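Local coordinates for protein acetone carboxylase alpha subunit (Xanthobacter autotrophicus Py2, PDB 5M45) that forms the alpha subunit of a six-chain acetone carboxylase assembly, a member of the hydantoinase B/oxoprolinase family that binds manganese and magnesium ions, at residues R381-K384 / G385-M388; R727-K730 / D731-F735. All coordinates share one frame; numbering follows the deposited sequence.

Contact 1 (R381-K384 / G385-M388)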
ATOM      1  N   ARG A 381      11.686  30.524  -1.945  1.00 15.62           N
ATOM      2  CA  ARG A 381      10.511  30.783  -1.103  1.00 15.67           C
ATOM      3  C   ARG A 381       9.248  30.149  -1.730  1.00 15.02           C
ATOM      4  O   ARG A 381       8.794  30.579  -2.809  1.00 14.77           O
ATOM      5  CB  ARG A 381      10.309  32.288  -0.826  1.00 16.16           C
ATOM      6  CG  ARG A 381       9.027  32.584  -0.049  1.00 16.78           C
ATOM      7  CD  ARG A 381       8.982  33.957   0.643  1.00 17.55           C
ATOM      8  NE  ARG A 381       7.742  34.135   1.426  1.00 18.13           N
ATOM      9  CZ  ARG A 381       6.530  34.449   0.933  1.00 18.45           C
ATOM     10  NH1 ARG A 381       6.333  34.673  -0.360  1.00 18.35           N
ATOM     11  NH2 ARG A 381       5.495  34.565   1.760  1.00 18.89           N
ATOM     12  N   LEU A 382       8.713  29.129  -1.047  1.00 14.45           N
ATOM     13  CA  LEU A 382       7.547  28.372  -1.477  1.00 13.98           C
ATOM     14  C   LEU A 382       6.502  28.407  -0.363  1.00 13.76           C
ATOM     15  O   LEU A 382       6.628  27.680   0.635  1.00 13.29           O
ATOM     16  CB  LEU A 382       7.896  26.900  -1.771  1.00 14.20           C
ATOM     17  CG  LEU A 382       9.131  26.470  -2.577  1.00 14.34           C
ATOM     18  CD1 LEU A 382       9.095  24.977  -2.940  1.00 14.20           C
ATOM     19  CD2 LEU A 382       9.290  27.297  -3.796  1.00 14.37           C
ATOM     20  N   PRO A 383       5.471  29.257  -0.506  1.00 13.40           N
ATOM     21  CA  PRO A 383       4.542  29.379   0.611  1.00 13.42           C
ATOM     22  C   PRO A 383       3.862  28.053   0.981  1.00 13.24           C
ATOM     23  O   PRO A 383       3.506  27.294   0.092  1.00 12.93           O
ATOM     24  CB  PRO A 383       3.544  30.424   0.121  1.00 13.53           C
ATOM     25  CG  PRO A 383       4.348  31.267  -0.786  1.00 13.63           C
ATOM     26  CD  PRO A 383       5.219  30.270  -1.533  1.00 13.52           C
ATOM     27  N   LYS A 384       3.743  27.783   2.280  1.00 13.44           N
ATOM     28  CA  LYS A 384       3.169  26.523   2.784  1.00 13.45           C
ATOM     29  C   LYS A 384       1.702  26.405   2.404  1.00 13.01           C
ATOM     30  O   LYS A 384       0.917  27.318   2.616  1.00 12.64           O
ATOM     31  CB  LYS A 384       3.341  26.454   4.334  1.00 14.01           C
ATOM     32  CG  LYS A 384       3.038  25.111   5.015  1.00 14.34           C
ATOM     33  CD  LYS A 384       3.903  23.960   4.493  1.00 14.48           C
ATOM     34  CE  LYS A 384       3.700  22.672   5.314  1.00 14.76           C
ATOM     35  NZ  LYS A 384       4.463  21.527   4.737  1.00 14.86           N
ATOM     36  N   GLY A 385       1.311  25.249   1.886  1.00 12.63           N
ATOM     37  CA  GLY A 385      -0.053  25.019   1.399  1.00 12.44           C
ATOM     38  C   GLY A 385      -0.277  25.076  -0.104  1.00 12.15           C
ATOM     39  O   GLY A 385      -1.340  24.627  -0.578  1.00 12.05           O
ATOM     40  N   THR A 386       0.678  25.644  -0.845  1.00 11.95           N
ATOM     41  CA  THR A 386       0.672  25.616  -2.302  1.00 11.87           C
ATOM     42  C   THR A 386       0.916  24.191  -2.810  1.00 11.80           C
ATOM     43  O   THR A 386       1.344  23.297  -2.059  1.00 11.84           O
ATOM     44  CB  THR A 386       1.726  26.582  -2.906  1.00 11.78           C
ATOM     45  OG1 THR A 386       3.026  26.205  -2.429  1.00 11.99           O
ATOM     46  CG2 THR A 386       1.448  28.069  -2.516  1.00 12.02           C
ATOM     47  N   TRP A 387       0.671  23.967  -4.098  1.00 11.59           N
ATOM     48  CA  TRP A 387       0.883  22.628  -4.687  1.00 11.48           C
ATOM     49  C   TRP A 387       2.345  22.160  -4.635  1.00 11.60           C
ATOM     50  O   TRP A 387       2.587  20.942  -4.564  1.00 11.53           O
ATOM     51  CB  TRP A 387       0.323  22.539  -6.129  1.00 11.33           C
ATOM     52  CG  TRP A 387       1.078  23.401  -7.156  1.00 11.31           C
ATOM     53  CD1 TRP A 387       0.730  24.658  -7.611  1.00 11.34           C
ATOM     54  CD2 TRP A 387       2.275  23.042  -7.825  1.00 11.16           C
ATOM     55  NE1 TRP A 387       1.664  25.084  -8.541  1.00 11.33           N
ATOM     56  CE2 TRP A 387       2.616  24.108  -8.687  1.00 11.26           C
ATOM     57  CE3 TRP A 387       3.095  21.897  -7.807  1.00 11.12           C
ATOM     58  CZ2 TRP A 387       3.750  24.058  -9.525  1.00 11.25           C
ATOM     59  CZ3 TRP A 387       4.219  21.867  -8.612  1.00 11.04           C
ATOM     60  CH2 TRP A 387       4.536  22.928  -9.468  1.00 11.15           C
ATOM     61  N   MET A 388       3.301  23.103  -4.700  1.00 11.73           N
ATOM     62  CA  MET A 388       4.737  22.811  -4.583  1.00 11.91           C
ATOM     63  C   MET A 388       5.272  22.657  -3.131  1.00 12.12           C
ATOM     64  O   MET A 388       6.401  22.240  -2.946  1.00 11.97           O
ATOM     65  CB  MET A 388       5.614  23.808  -5.379  1.00 11.98           C
ATOM     66  CG  MET A 388       5.639  25.249  -4.866  1.00 12.21           C
ATOM     67  SD  MET A 388       4.354  26.327  -5.521  1.00 12.77           S
ATOM     68  CE  MET A 388       4.963  26.580  -7.198  1.00 12.50           C
TER
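Leu382 opens the contact by laying its CD1 methyl against Met388, 4.0 Å from Met388 CG and 3.8 Å from Met388 O. Because Leu382 CG stands anti to its own carbonyl carbon (chi1 -45°), the isobutyl group leans toward the returning chain, where Phe352 of helix 349-361 touches both side chains. The methionine chain folds back at chi2 and chi3, and Met388 CE comes to rest over one face of the Trp387 ring, offset toward its rim.

Pro383 begins a type II beta turn that ends at Thr386. Its carbonyl is the polar hub: Thr386 OG1 donates to Pro383 O at 2.8 Å, nearly in line with the carbonyl bond (C=O...donor angle 162°), whereas the turn's backbone bond from Thr386 N to Pro383 O is weak at 3.4 Å. Thr386 OG1 sits between its backbone N and carbonyl carbon (chi1 59°), which swings the hydroxyl back to this carbonyl. CG2 of Thr386 meets CB of Pro383 at 4.1 Å.

Lys384 takes the second turn position and Gly385 the third, where the positive phi of a type II turn is readily met by glycine. The lysine chain leaves the turn, bends at chi2, and bridges to Asp761 while bonding to Pro390 O; a magnesium ion lies about 8 Å from its side chain.

The chemistry implies that the carbonyl of a buried proline is held mainly by one threonine hydroxyl rather than by the turn's own amide, with the lysine charge probably balanced in part by the carboxylate of Asp761.

Contact 2 (R727-K730 / D731-F735)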
ATOM      1  N   ARG A 727       0.063  38.912  -1.031  1.00 19.10           N
ATOM      2  CA  ARG A 727       0.766  39.887  -1.852  1.00 20.70           C
ATOM      3  C   ARG A 727       0.300  39.831  -3.319  1.00 19.25           C
ATOM      4  O   ARG A 727       0.221  40.859  -3.989  1.00 18.00           O
ATOM      5  CB  ARG A 727       2.255  39.638  -1.725  1.00 23.51           C
ATOM      6  CG  ARG A 727       3.140  40.737  -2.214  1.00 26.97           C
ATOM      7  CD  ARG A 727       4.512  40.662  -1.459  1.00 29.45           C
ATOM      8  NE  ARG A 727       5.283  39.393  -1.255  1.00 31.01           N
ATOM      9  CZ  ARG A 727       5.936  38.661  -2.187  1.00 32.14           C
ATOM     10  NH1 ARG A 727       5.769  38.922  -3.484  1.00 33.99           N
ATOM     11  NH2 ARG A 727       6.690  37.660  -1.812  1.00 32.78           N
ATOM     12  N   PHE A 728      -0.025  38.633  -3.808  1.00 17.97           N
ATOM     13  CA  PHE A 728      -0.568  38.438  -5.142  1.00 17.62           C
ATOM     14  C   PHE A 728      -1.968  39.043  -5.254  1.00 17.42           C
ATOM     15  O   PHE A 728      -2.247  39.712  -6.243  1.00 16.96           O
ATOM     16  CB  PHE A 728      -0.543  36.946  -5.587  1.00 17.33           C
ATOM     17  CG  PHE A 728      -1.238  36.694  -6.908  1.00 17.09           C
ATOM     18  CD1 PHE A 728      -0.727  37.176  -8.085  1.00 17.24           C
ATOM     19  CD2 PHE A 728      -2.424  35.974  -6.943  1.00 17.05           C
ATOM     20  CE1 PHE A 728      -1.396  36.966  -9.295  1.00 17.72           C
ATOM     21  CE2 PHE A 728      -3.089  35.745  -8.159  1.00 17.21           C
ATOM     22  CZ  PHE A 728      -2.574  36.245  -9.334  1.00 17.27           C
ATOM     23  N   GLU A 729      -2.821  38.843  -4.252  1.00 17.41           N
ATOM     24  CA  GLU A 729      -4.160  39.431  -4.268  1.00 18.27           C
ATOM     25  C   GLU A 729      -4.064  40.974  -4.329  1.00 19.28           C
ATOM     26  O   GLU A 729      -4.757  41.621  -5.107  1.00 18.94           O
ATOM     27  CB  GLU A 729      -5.015  38.991  -3.056  1.00 18.20           C
ATOM     28  CG  GLU A 729      -6.399  39.630  -3.063  1.00 18.24           C
ATOM     29  CD  GLU A 729      -7.407  39.073  -2.075  1.00 18.61           C
ATOM     30  OE1 GLU A 729      -7.126  38.099  -1.344  1.00 18.14           O
ATOM     31  OE2 GLU A 729      -8.531  39.602  -2.106  1.00 18.78           O
ATOM     32  N   LYS A 730      -3.188  41.534  -3.507  1.00 20.39           N
ATOM     33  CA  LYS A 730      -2.954  42.965  -3.512  1.00 22.49           C
ATOM     34  C   LYS A 730      -2.470  43.503  -4.891  1.00 22.35           C
ATOM     35  O   LYS A 730      -2.979  44.522  -5.375  1.00 21.72           O
ATOM     36  CB  LYS A 730      -1.992  43.329  -2.374  1.00 24.73           C
ATOM     37  CG  LYS A 730      -1.566  44.803  -2.352  1.00 27.25           C
ATOM     38  CD  LYS A 730      -0.592  45.012  -1.188  1.00 29.28           C
ATOM     39  CE  LYS A 730       0.164  46.318  -1.258  1.00 31.33           C
ATOM     40  NZ  LYS A 730      -0.801  47.452  -1.301  1.00 33.17           N
ATOM     41  N   ASP A 731      -1.518  42.804  -5.505  1.00 21.90           N
ATOM     42  CA  ASP A 731      -1.005  43.096  -6.882  1.00 22.90           C
ATOM     43  C   ASP A 731      -2.147  43.091  -7.926  1.00 20.79           C
ATOM     44  O   ASP A 731      -2.250  43.995  -8.750  1.00 20.20           O
ATOM     45  CB  ASP A 731       0.056  42.017  -7.272  1.00 25.35           C
ATOM     46  CG  ASP A 731       0.870  42.282  -8.517  1.00 29.51           C
ATOM     47  OD1 ASP A 731       0.775  43.430  -9.010  1.00 35.87           O
ATOM     48  OD2 ASP A 731       1.663  41.314  -8.976  1.00 33.24           O
ATOM     49  N   PHE A 732      -2.964  42.047  -7.899  1.00 18.12           N
ATOM     50  CA  PHE A 732      -4.097  41.898  -8.834  1.00 17.01           C
ATOM     51  C   PHE A 732      -5.127  43.030  -8.680  1.00 16.95           C
ATOM     52  O   PHE A 732      -5.561  43.610  -9.672  1.00 16.93           O
ATOM     53  CB  PHE A 732      -4.768  40.553  -8.567  1.00 15.80           C
ATOM     54  CG  PHE A 732      -5.886  40.193  -9.510  1.00 15.16           C
ATOM     55  CD1 PHE A 732      -7.210  40.530  -9.215  1.00 15.07           C
ATOM     56  CD2 PHE A 732      -5.631  39.420 -10.654  1.00 14.80           C
ATOM     57  CE1 PHE A 732      -8.251  40.157 -10.056  1.00 14.89           C
ATOM     58  CE2 PHE A 732      -6.671  39.056 -11.515  1.00 14.43           C
ATOM     59  CZ  PHE A 732      -7.972  39.426 -11.214  1.00 14.64           C
ATOM     60  N   ARG A 733      -5.497  43.344  -7.441  1.00 16.90           N
ATOM     61  CA  ARG A 733      -6.455  44.423  -7.153  1.00 17.42           C
ATOM     62  C   ARG A 733      -5.937  45.773  -7.611  1.00 18.20           C
ATOM     63  O   ARG A 733      -6.711  46.578  -8.131  1.00 18.69           O
ATOM     64  CB  ARG A 733      -6.820  44.523  -5.642  1.00 17.49           C
ATOM     65  CG  ARG A 733      -7.662  43.365  -5.130  1.00 17.12           C
ATOM     66  CD  ARG A 733      -7.842  43.401  -3.613  1.00 17.54           C
ATOM     67  NE  ARG A 733      -8.814  42.417  -3.155  1.00 17.27           N
ATOM     68  CZ  ARG A 733     -10.142  42.557  -3.157  1.00 17.91           C
ATOM     69  NH1 ARG A 733     -10.727  43.671  -3.575  1.00 18.25           N
ATOM     70  NH2 ARG A 733     -10.920  41.536  -2.745  1.00 17.75           N
ATOM     71  N   THR A 734      -4.651  46.021  -7.390  1.00 18.13           N
ATOM     72  CA  THR A 734      -4.029  47.266  -7.788  1.00 18.76           C
ATOM     73  C   THR A 734      -3.955  47.370  -9.319  1.00 18.32           C
ATOM     74  O   THR A 734      -4.285  48.407  -9.882  1.00 18.72           O
ATOM     75  CB  THR A 734      -2.601  47.410  -7.194  1.00 19.15           C
ATOM     76  OG1 THR A 734      -2.681  47.370  -5.777  1.00 19.98           O
ATOM     77  CG2 THR A 734      -1.968  48.728  -7.566  1.00 20.13           C
ATOM     78  N   PHE A 735      -3.523  46.289  -9.965  1.00 17.58           N
ATOM     79  CA  PHE A 735      -3.354  46.282 -11.405  1.00 17.41           C
ATOM     80  C   PHE A 735      -4.688  46.586 -12.110  1.00 17.39           C
ATOM     81  O   PHE A 735      -4.724  47.370 -13.060  1.00 17.33           O
ATOM     82  CB  PHE A 735      -2.778  44.968 -11.950  1.00 16.85           C
ATOM     83  CG  PHE A 735      -2.601  45.000 -13.447  1.00 16.74           C
ATOM     84  CD1 PHE A 735      -1.463  45.579 -14.024  1.00 17.09           C
ATOM     85  CD2 PHE A 735      -3.641  44.559 -14.290  1.00 16.38           C
ATOM     86  CE1 PHE A 735      -1.336  45.676 -15.391  1.00 17.08           C
ATOM     87  CE2 PHE A 735      -3.519  44.652 -15.663  1.00 16.44           C
ATOM     88  CZ  PHE A 735      -2.364  45.220 -16.218  1.00 16.93           C
TER
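Residues 727-730 and 731-735 are consecutive turns of one alpha helix, joined by regular i to i+4 bonds: Asp731 N reaches Arg727 O at 3.0 Å, and the amides of Phe732 and Arg733 likewise meet the carbonyls of Phe728 and Glu729. One carbonyl does double duty. Lys730 O accepts from Thr734 N at 3.0 Å and from Thr734 OG1 at 2.9 Å, the two donors arriving from opposite faces of the carbonyl plane. That Thr734 OG1 lies beside its own backbone N (chi1 -60°) explains how the hydroxyl can look back down the helix.

This is the last helix of the chain, 726-735, and it carries an i to i+4 salt bridge. Glu729 and Arg733 run side by side, pointing the same way, and Glu729 OE2 takes two bonds: from Arg733 NE at 3.0 Å and from Arg733 NH2 at 3.1 Å. Both donors hold OE2 in the guanidinium plane. The two planes are 26° apart, nearly coplanar; the single oxygen OE2 meets the NE/NH2 edge of the guanidinium, and the NE bond falls on its anti side. Arg733 NH2 also donates to Trp742 O, which gives the guanidinium a second anchor.

Phe728 and Phe732 are buried: the Phe732 ring meets that of Phe718 of helix 712-724, which the Phe728 side chain also touches, Phe728 reaches His317, and Trp736 stands edge-to-face with Phe732, while side chains of a neighbouring subunit pack on both phenylalanines.

Contact 1 comes first along the chain, running from the end of strand 378-381 into the loop before helix 401-422; contact 2 lies on helix 726-735, far later in sequence, yet their centres are only about 18 Å apart. The junction is electrostatic. Arg381 NH1 and Arg727 NH2 approach to 3.3 Å, probably made tolerable by shared acids: Asp333, at the end of strand 330-333, bridges to both arginines, and Glu335 takes Arg381 NH1 and the backbone N of Arg727. These carboxylates thus tie helix 726-735 to the ends of neighbouring strands 330-333 and 378-381 of the mixed sheet. Glu775 and Glu776 also pair through their backbones with Leu382 and Lys384, so the chain's end returns to contact 1.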